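PDB 3ZWF: zinc phosphodiesterase ELAC protein 1 from Homo sapiens, which cleaves RNA as a zinc-dependent phosphodiesterase, with some tRNA 3'-processing endonuclease activity, and acts in tRNA repair by removing a 2',3'-cyclic phosphate. Local coordinates for residues 68-73 with 98-103. Sequence-based numbering, arbitrary orientation.
Sequences GLPGLL and RDFIWR
Within the two helices that meet through L69, P70, L73, F100 and I101, R103 N donates to D99 O at 2.9 Å and L73 N to L69 O at 3.0 Å; between them no hydrogen bond forms, and the contact is apolar. The axes of segments 69-73 and 98-103 approach to 10.5 Å, with a signed crossing angle of -54°. I101 spreads its two branches over neighbouring partners: CD1 meets L69 CD2 at 3.7 Å, while CG2 meets L73 CD1, also at 3.7 Å. With chi1 at -61°, CG1 lies beside the backbone N and CG2 anti to it; an extended chi2 of 161° then carries CD1 on to L69. Leucines one helical turn apart thus receive one isoleucine, which also rests on Y116 and V118 of the sheet. At the flank, P70 CG lies 3.7 Å from F100 CE2, the two side chains crossing at about a right angle. F66 meets the F100 ring edge-to-face, and F67 and L107 of the second subunit pack on P70 and F100 respectively, bringing this end to the dimer interface. Helices 69-79 and 97-107 each link successive parallel strands of one sheet, the first soon after the zinc ligands H60, H62, D64 and H65, as in the metallo-beta-lactamase fold.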
loop_
_atom_site.group_PDB
_atom_site.type_symbol
_atom_site.label_atom_id
_atom_site.label_comp_id
_atom_site.label_asym_id
_atom_site.label_seq_id
_atom_site.Cartn_x
_atom_site.Cartn_y
_atom_site.Cartn_z
ATOM N N GLY A 68 -0.674 2.326 -3.451
ATOM C CA GLY A 68 -0.948 0.991 -3.994
ATOM C C GLY A 68 -0.153 0.570 -5.222
ATOM O O GLY A 68 -0.233 -0.583 -5.672
ATOM N N LEU A 69 0.578 1.512 -5.800
ATOM C CA LEU A 69 1.276 1.276 -7.077
ATOM C C LEU A 69 2.397 0.226 -7.049
ATOM O O LEU A 69 2.443 -0.657 -7.890
ATOM C CB LEU A 69 1.700 2.624 -7.725
ATOM C CG LEU A 69 2.206 2.511 -9.159
ATOM C CD1 LEU A 69 1.188 1.818 -10.069
ATOM C CD2 LEU A 69 2.405 3.971 -9.643
ATOM N N PRO A 70 3.282 0.264 -6.043
ATOM C CA PRO A 70 4.343 -0.760 -6.019
ATOM C C PRO A 70 3.788 -2.167 -5.921
ATOM O O PRO A 70 4.238 -3.078 -6.641
ATOM C CB PRO A 70 5.142 -0.387 -4.763
ATOM C CG PRO A 70 4.972 1.061 -4.637
ATOM C CD PRO A 70 3.536 1.321 -5.047
ATOM N N GLY A 71 2.811 -2.338 -5.028
ATOM C CA GLY A 71 2.143 -3.617 -4.855
ATOM C C GLY A 71 1.481 -4.096 -6.111
ATOM O O GLY A 71 1.608 -5.256 -6.479
ATOM N N LEU A 72 0.756 -3.195 -6.766
ATOM C CA LEU A 72 0.094 -3.516 -8.024
ATOM C C LEU A 72 1.087 -4.024 -9.081
ATOM O O LEU A 72 0.833 -5.028 -9.736
ATOM C CB LEU A 72 -0.701 -2.344 -8.535
ATOM C CG LEU A 72 -1.433 -2.569 -9.862
ATOM C CD1 LEU A 72 -2.480 -3.691 -9.777
ATOM C CD2 LEU A 72 -2.066 -1.253 -10.327
ATOM N N LEU A 73 2.190 -3.306 -9.279
ATOM C CA LEU A 73 3.188 -3.702 -10.296
ATOM C C LEU A 73 3.764 -5.072 -9.960
ATOM O O LEU A 73 3.890 -5.935 -10.823
ATOM C CB LEU A 73 4.322 -2.673 -10.404
ATOM C CG LEU A 73 3.873 -1.271 -10.882
ATOM C CD1 LEU A 73 5.006 -0.263 -10.849
ATOM C CD2 LEU A 73 3.161 -1.310 -12.264
ATOM N N ARG A 98 8.555 8.707 -10.856
ATOM C CA ARG A 98 9.472 7.755 -11.473
ATOM C C ARG A 98 10.480 7.208 -10.447
ATOM O O ARG A 98 10.681 5.993 -10.346
ATOM C CB ARG A 98 10.233 8.377 -12.632
ATOM C CG ARG A 98 11.105 7.381 -13.407
ATOM C CD ARG A 98 11.926 8.047 -14.509
ATOM N NE ARG A 98 11.083 8.783 -15.446
ATOM C CZ ARG A 98 11.258 10.049 -15.811
ATOM N NH1 ARG A 98 12.234 10.796 -15.309
ATOM N NH2 ARG A 98 10.440 10.558 -16.706
ATOM N N ASP A 99 11.100 8.115 -9.699
ATOM C CA ASP A 99 12.133 7.709 -8.696
ATOM C C ASP A 99 11.511 6.896 -7.579
ATOM O O ASP A 99 12.109 5.943 -7.094
ATOM C CB ASP A 99 12.826 8.943 -8.133
ATOM C CG ASP A 99 13.729 9.646 -9.172
ATOM O OD1 ASP A 99 14.097 9.016 -10.194
ATOM O OD2 ASP A 99 14.068 10.834 -8.950
ATOM N N PHE A 100 10.283 7.241 -7.182
ATOM C CA PHE A 100 9.564 6.509 -6.169
ATOM C C PHE A 100 9.429 5.049 -6.565
ATOM O O PHE A 100 9.726 4.135 -5.779
ATOM C CB PHE A 100 8.172 7.088 -5.891
ATOM C CG PHE A 100 7.359 6.245 -4.975
ATOM C CD1 PHE A 100 7.661 6.188 -3.636
ATOM C CD2 PHE A 100 6.295 5.488 -5.452
ATOM C CE1 PHE A 100 6.911 5.371 -2.774
ATOM C CE2 PHE A 100 5.519 4.707 -4.590
ATOM C CZ PHE A 100 5.828 4.661 -3.263
ATOM N N ILE A 101 8.971 4.808 -7.781
ATOM C CA ILE A 101 8.767 3.437 -8.265
ATOM C C ILE A 101 10.126 2.691 -8.369
ATOM O O ILE A 101 10.273 1.563 -7.874
ATOM C CB ILE A 101 7.975 3.371 -9.608
ATOM C CG1 ILE A 101 6.576 3.973 -9.452
ATOM C CG2 ILE A 101 7.885 1.932 -10.079
ATOM C CD1 ILE A 101 5.912 4.357 -10.763
ATOM N N TRP A 102 11.131 3.334 -8.974
ATOM C CA TRP A 102 12.423 2.710 -9.171
ATOM C C TRP A 102 13.030 2.287 -7.829
ATOM O O TRP A 102 13.501 1.159 -7.651
ATOM C CB TRP A 102 13.395 3.681 -9.875
ATOM C CG TRP A 102 14.716 3.148 -9.966
ATOM C CD1 TRP A 102 15.758 3.301 -9.046
ATOM C CD2 TRP A 102 15.212 2.277 -10.984
ATOM N NE1 TRP A 102 16.843 2.581 -9.456
ATOM C CE2 TRP A 102 16.548 1.951 -10.641
ATOM C CE3 TRP A 102 14.665 1.744 -12.162
ATOM C CZ2 TRP A 102 17.341 1.124 -11.440
ATOM C CZ3 TRP A 102 15.462 0.920 -12.957
ATOM C CH2 TRP A 102 16.782 0.619 -12.589
ATOM N N ARG A 103 13.027 3.222 -6.892
ATOM C CA ARG A 103 13.705 3.004 -5.585
ATOM C C ARG A 103 12.965 1.926 -4.816
ATOM O O ARG A 103 13.575 1.080 -4.141
ATOM C CB ARG A 103 13.712 4.279 -4.745
ATOM C CG ARG A 103 14.673 5.369 -5.279
ATOM C CD ARG A 103 14.978 6.389 -4.177
ATOM N NE ARG A 103 14.996 7.744 -4.717
ATOM C CZ ARG A 103 15.929 8.238 -5.527
ATOM N NH1 ARG A 103 16.977 7.506 -5.900
ATOM N NH2 ARG A 103 15.811 9.483 -5.964
#